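Local structure of lipopolysaccharide core heptose(I) kinase RfaP (Pseudomonas aeruginosa, 6DFL) at residues P18-E23 and H109-V113; V151-H155 and D206-L210. The protein phosphorylates the first heptose of the lipopolysaccharide inner core using ATP, with magnesium as cofactor, and also has protein-tyrosine kinase activity. One frame throughout, in Å; residues are numbered along the deposited sequence.

Contact 1. Residues P18-E23 and H109-V113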
loop_
_atom_site.group_PDB
_atom_site.type_symbol
_atom_site.label_atom_id
_atom_site.label_comp_id
_atom_site.label_asym_id
_atom_site.label_seq_id
_atom_site.Cartn_x
_atom_site.Cartn_y
_atom_site.Cartn_z
ATOM N N PRO A 18 -28.484 -21.176 -5.420
ATOM C CA PRO A 18 -27.065 -20.816 -5.537
ATOM C C PRO A 18 -26.225 -21.309 -4.372
ATOM O O PRO A 18 -25.046 -21.613 -4.563
ATOM C CB PRO A 18 -27.102 -19.284 -5.610
ATOM C CG PRO A 18 -28.534 -18.950 -5.994
ATOM C CD PRO A 18 -29.351 -19.993 -5.318
ATOM N N PHE A 19 -26.797 -21.409 -3.172
ATOM C CA PHE A 19 -26.026 -21.901 -2.036
ATOM C C PHE A 19 -25.625 -23.357 -2.225
ATOM O O PHE A 19 -24.576 -23.787 -1.718
ATOM C CB PHE A 19 -26.824 -21.733 -0.749
ATOM C CG PHE A 19 -26.997 -20.320 -0.343
ATOM C CD1 PHE A 19 -27.936 -19.523 -0.962
ATOM C CD2 PHE A 19 -26.201 -19.769 0.644
ATOM C CE1 PHE A 19 -28.088 -18.194 -0.595
ATOM C CE2 PHE A 19 -26.351 -18.435 1.017
ATOM C CZ PHE A 19 -27.290 -17.655 0.398
ATOM N N GLU A 20 -26.452 -24.130 -2.932
ATOM C CA GLU A 20 -26.027 -25.449 -3.377
ATOM C C GLU A 20 -24.954 -25.336 -4.450
ATOM O O GLU A 20 -23.925 -26.011 -4.378
ATOM C CB GLU A 20 -27.228 -26.237 -3.897
ATOM C CG GLU A 20 -28.338 -26.432 -2.870
ATOM C CD GLU A 20 -29.593 -27.038 -3.480
ATOM O OE1 GLU A 20 -29.780 -26.896 -4.710
ATOM O OE2 GLU A 20 -30.387 -27.661 -2.736
ATOM N N ALA A 21 -25.154 -24.450 -5.426
ATOM C CA ALA A 21 -24.250 -24.400 -6.571
ATOM C C ALA A 21 -22.830 -23.989 -6.180
ATOM O O ALA A 21 -21.866 -24.475 -6.784
ATOM C CB ALA A 21 -24.806 -23.463 -7.640
ATOM N N VAL A 22 -22.659 -23.081 -5.207
ATOM C CA VAL A 22 -21.289 -22.724 -4.837
ATOM C C VAL A 22 -20.578 -23.924 -4.264
ATOM O O VAL A 22 -19.383 -24.119 -4.507
ATOM C CB VAL A 22 -21.206 -21.553 -3.842
ATOM C CG1 VAL A 22 -20.884 -20.289 -4.578
ATOM C CG2 VAL A 22 -22.438 -21.446 -2.968
ATOM N N GLU A 23 -21.295 -24.728 -3.471
ATOM C CA GLU A 23 -20.737 -25.939 -2.890
ATOM C C GLU A 23 -20.433 -26.993 -3.948
ATOM O O GLU A 23 -19.703 -27.949 -3.668
ATOM C CB GLU A 23 -21.707 -26.505 -1.854
ATOM C CG GLU A 23 -22.035 -25.560 -0.724
ATOM C CD GLU A 23 -21.106 -25.733 0.458
ATOM O OE1 GLU A 23 -21.474 -25.306 1.574
ATOM O OE2 GLU A 23 -20.011 -26.303 0.277
ATOM N N HIS A 109 -25.021 -19.149 6.690
ATOM C CA HIS A 109 -24.290 -19.804 5.608
ATOM C C HIS A 109 -24.039 -18.756 4.522
ATOM O O HIS A 109 -24.989 -18.214 3.953
ATOM C CB HIS A 109 -25.086 -20.993 5.054
ATOM C CG HIS A 109 -24.458 -21.663 3.862
ATOM N ND1 HIS A 109 -25.194 -22.378 2.938
ATOM C CD2 HIS A 109 -23.169 -21.750 3.453
ATOM C CE1 HIS A 109 -24.389 -22.861 2.007
ATOM N NE2 HIS A 109 -23.154 -22.495 2.296
ATOM N N SER A 110 -22.776 -18.458 4.233
ATOM C CA SER A 110 -22.511 -17.439 3.231
ATOM C C SER A 110 -21.471 -17.891 2.224
ATOM O O SER A 110 -20.727 -18.844 2.436
ATOM C CB SER A 110 -22.051 -16.121 3.859
ATOM O OG SER A 110 -20.686 -16.204 4.249
ATOM N N PHE A 111 -21.410 -17.144 1.127
ATOM C CA PHE A 111 -20.419 -17.377 0.096
ATOM C C PHE A 111 -20.159 -16.074 -0.644
ATOM O O PHE A 111 -21.018 -15.184 -0.699
ATOM C CB PHE A 111 -20.871 -18.458 -0.886
ATOM C CG PHE A 111 -22.013 -18.042 -1.769
ATOM C CD1 PHE A 111 -21.775 -17.446 -3.011
ATOM C CD2 PHE A 111 -23.325 -18.246 -1.370
ATOM C CE1 PHE A 111 -22.821 -17.054 -3.834
ATOM C CE2 PHE A 111 -24.379 -17.870 -2.190
ATOM C CZ PHE A 111 -24.126 -17.259 -3.425
ATOM N N ILE A 112 -18.972 -15.987 -1.228
ATOM C CA ILE A 112 -18.653 -14.909 -2.146
ATOM C C ILE A 112 -17.629 -15.422 -3.144
ATOM O O ILE A 112 -16.632 -16.039 -2.764
ATOM C CB ILE A 112 -18.150 -13.649 -1.403
ATOM C CG1 ILE A 112 -17.785 -12.540 -2.375
ATOM C CG2 ILE A 112 -16.962 -13.965 -0.501
ATOM C CD1 ILE A 112 -17.341 -11.277 -1.656
ATOM N N VAL A 113 -17.863 -15.134 -4.417
ATOM C CA VAL A 113 -16.969 -15.505 -5.505
ATOM C C VAL A 113 -16.413 -14.230 -6.139
ATOM O O VAL A 113 -17.183 -13.409 -6.645
ATOM C CB VAL A 113 -17.700 -16.342 -6.556
ATOM C CG1 VAL A 113 -16.732 -16.751 -7.631
ATOM C CG2 VAL A 113 -18.373 -17.526 -5.892
#

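Contact 2. Residues V151-H155 and D206-L210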
loop_
_atom_site.group_PDB
_atom_site.type_symbol
_atom_site.label_atom_id
_atom_site.label_comp_id
_atom_site.label_asym_id
_atom_site.label_seq_id
_atom_site.Cartn_x
_atom_site.Cartn_y
_atom_site.Cartn_z
ATOM N N VAL A 151 -4.242 3.139 0.373
ATOM C CA VAL A 151 -4.567 2.910 1.777
ATOM C C VAL A 151 -5.264 4.132 2.363
ATOM O O VAL A 151 -6.356 4.031 2.936
ATOM C CB VAL A 151 -3.292 2.529 2.557
ATOM C CG1 VAL A 151 -3.543 2.438 4.050
ATOM C CG2 VAL A 151 -2.710 1.212 2.046
ATOM N N GLY A 152 -4.648 5.311 2.215
ATOM C CA GLY A 152 -5.353 6.548 2.513
ATOM C C GLY A 152 -6.744 6.597 1.920
ATOM O O GLY A 152 -7.713 6.878 2.626
ATOM N N ASP A 153 -6.866 6.284 0.622
ATOM C CA ASP A 153 -8.180 6.289 -0.022
ATOM C C ASP A 153 -9.119 5.285 0.630
ATOM O O ASP A 153 -10.284 5.597 0.914
ATOM C CB ASP A 153 -8.042 5.992 -1.517
ATOM C CG ASP A 153 -7.885 7.271 -2.366
ATOM O OD1 ASP A 153 -7.700 8.356 -1.780
ATOM O OD2 ASP A 153 -7.944 7.175 -3.612
HETATM N N MSE A 154 -8.621 4.081 0.883
HETATM C CA MSE A 154 -9.354 3.053 1.575
HETATM C C MSE A 154 -9.872 3.545 2.925
HETATM O O MSE A 154 -11.045 3.369 3.247
HETATM C CB MSE A 154 -8.441 1.864 1.773
HETATM C CG MSE A 154 -9.082 0.518 1.779
HETATM SE SE MSE A 154 -7.628 -0.781 1.993
HETATM C CE MSE A 154 -7.260 -0.490 3.887
ATOM N N HIS A 155 -8.974 4.137 3.716
ATOM C CA HIS A 155 -9.351 4.582 5.050
ATOM C C HIS A 155 -10.359 5.708 4.985
ATOM O O HIS A 155 -11.356 5.686 5.713
ATOM C CB HIS A 155 -8.131 5.030 5.834
ATOM C CG HIS A 155 -7.274 3.904 6.288
ATOM N ND1 HIS A 155 -6.011 4.092 6.804
ATOM C CD2 HIS A 155 -7.500 2.570 6.307
ATOM C CE1 HIS A 155 -5.493 2.918 7.115
ATOM N NE2 HIS A 155 -6.377 1.982 6.827
ATOM N N ASP A 206 -3.860 -0.970 10.487
ATOM C CA ASP A 206 -3.494 -1.183 9.084
ATOM C C ASP A 206 -2.122 -0.599 8.779
ATOM O O ASP A 206 -1.300 -1.236 8.104
ATOM C CB ASP A 206 -4.509 -0.528 8.154
ATOM C CG ASP A 206 -5.756 -1.348 7.926
ATOM O OD1 ASP A 206 -5.984 -2.394 8.587
ATOM O OD2 ASP A 206 -6.541 -0.899 7.057
ATOM N N LEU A 207 -1.894 0.657 9.197
ATOM C CA LEU A 207 -0.622 1.319 8.940
ATOM C C LEU A 207 0.524 0.588 9.609
ATOM O O LEU A 207 1.610 0.468 9.039
ATOM C CB LEU A 207 -0.651 2.761 9.446
ATOM C CG LEU A 207 -1.503 3.833 8.770
ATOM C CD1 LEU A 207 -1.349 5.114 9.565
ATOM C CD2 LEU A 207 -1.082 4.002 7.328
ATOM N N ALA A 208 0.318 0.145 10.844
ATOM C CA ALA A 208 1.309 -0.686 11.514
ATOM C C ALA A 208 1.608 -1.931 10.695
ATOM O O ALA A 208 2.763 -2.222 10.369
ATOM C CB ALA A 208 0.807 -1.056 12.906
ATOM N N ALA A 209 0.566 -2.673 10.329
ATOM C CA ALA A 209 0.777 -3.925 9.614
ATOM C C ALA A 209 1.438 -3.673 8.264
ATOM O O ALA A 209 2.370 -4.390 7.878
ATOM C CB ALA A 209 -0.550 -4.659 9.452
ATOM N N LEU A 210 1.001 -2.636 7.537
ATOM C CA LEU A 210 1.639 -2.374 6.254
ATOM C C LEU A 210 3.126 -2.131 6.436
ATOM O O LEU A 210 3.950 -2.681 5.693
ATOM C CB LEU A 210 0.971 -1.203 5.562
ATOM C CG LEU A 210 1.566 -1.025 4.179
ATOM C CD1 LEU A 210 1.336 -2.244 3.331
ATOM C CD2 LEU A 210 0.976 0.216 3.516
#

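Contact 1. Residues P18-E23 and H109-V113
Phe111 of strand 109-113 packs its ring against helix 18-23, between the side chains of Phe19 and Val22, and with His109 the two phenylalanines form an aromatic cluster. This is a helix lying against the five-stranded antiparallel sheet of the kinase fold's N-terminal lobe, the short axes 9.3 Å apart and at 62° to each other. The tight part centres on Phe111. Its edge is driven into the face of Phe19 in a T-shaped pair, with ring centroids 5.0 Å apart and planes at 86°; Phe111 CE2 sits over the centre of the Phe19 ring. Val22 takes a face of Phe111: Val22 CG2 makes a CH-pi contact 3.9 Å from the centroid, while Val22 CG1 presses on Phe111 CD1 at 3.4 Å. With Phe111 CG between its own backbone N and carbonyl carbon (chi1 70°), the ring stands out from the strand between Phe19 and Val22. Pro18 touches the far end of the ring at CZ, and Leu3 of the edge strand 2-5 adds to the apolar filling.

Toward His109 the contact becomes looser and more polar, and both His109 and Glu23 are partly exposed. The imidazole meets Phe19 obliquely, with His109 ND1 3.6 Å from Phe19 CD2. Glu23, its chain bent at chi2, brings its carboxylate back toward the histidine, with Glu23 OE1 3.4 Å from His109 NE2; its other oxygen makes a long, weak ion pair with Arg37. On the same side, the rim of the Phe19 ring meets the strand backbone itself: Phe19 CE2 lies 3.2 Å from His109 O, which comes in near the ring plane.

Contact 2. Residues V151-H155 and D206-L210
Asp206 OD2 is gripped by two donors, His155 NE2 across the helix pair and the backbone N of His161. The histidine bond is 2.9 Å from NE2 to OD2 and nearly straight at 163°. The carboxylate oxygen lies in the imidazole plane, but NE2 reaches it from the anti side, 27° out of the carboxylate plane. Asp206 OD1 accepts from the backbone N of Arg162, and His155 ND1 is hydrogen-bonded to the Tyr231 hydroxyl, so both flat groups are fixed in rotation.

Beside this bond the selenomethionine Met154, bent at its last torsion, brings CE to 3.3 Å from Asp206 OD2. Farther along the nearly antiparallel helices the contact is apolar and less intimate: Val151 CG2 meets Leu210 CD2 at 4.1 Å, and Leu210 also touches the bound acyl thioester ligand G9S.

Asp206 thus joins helix 200-212 both to helix 137-156 and to the start of the loop carrying Asp163, the active-site residue inferred by similarity. Much as the helix-F aspartate does in eukaryotic protein kinases, it bonds the backbone of the HRD motif (His161, Arg162, Asp163). A buried carboxylate with three donors probably helps hold that catalytic loop in place.

The chain starts with strand 2-5 and helix 9-12, enters helix 18-24, then lays down strands 37-41 and 48-53, helix 76-87 and strand 95-101 before strand 109-115 returns to helix 18-24; contact 1 closes this loop of 85 residues. After strand 120-122 and helix 123-127 the chain enters helix 137-156, passes the catalytic loop and the small strands, and comes back with helix 200-212, so contact 2 closes a second loop, of 50 residues. The loops follow in series, neither nested nor crossed. Their centres are about 30 Å apart, with the middle of the molecule between them: contact 1 ties helix 18-24 to the N-lobe sheet, and contact 2 ties helices 137-156 and 200-212 together in the C-lobe.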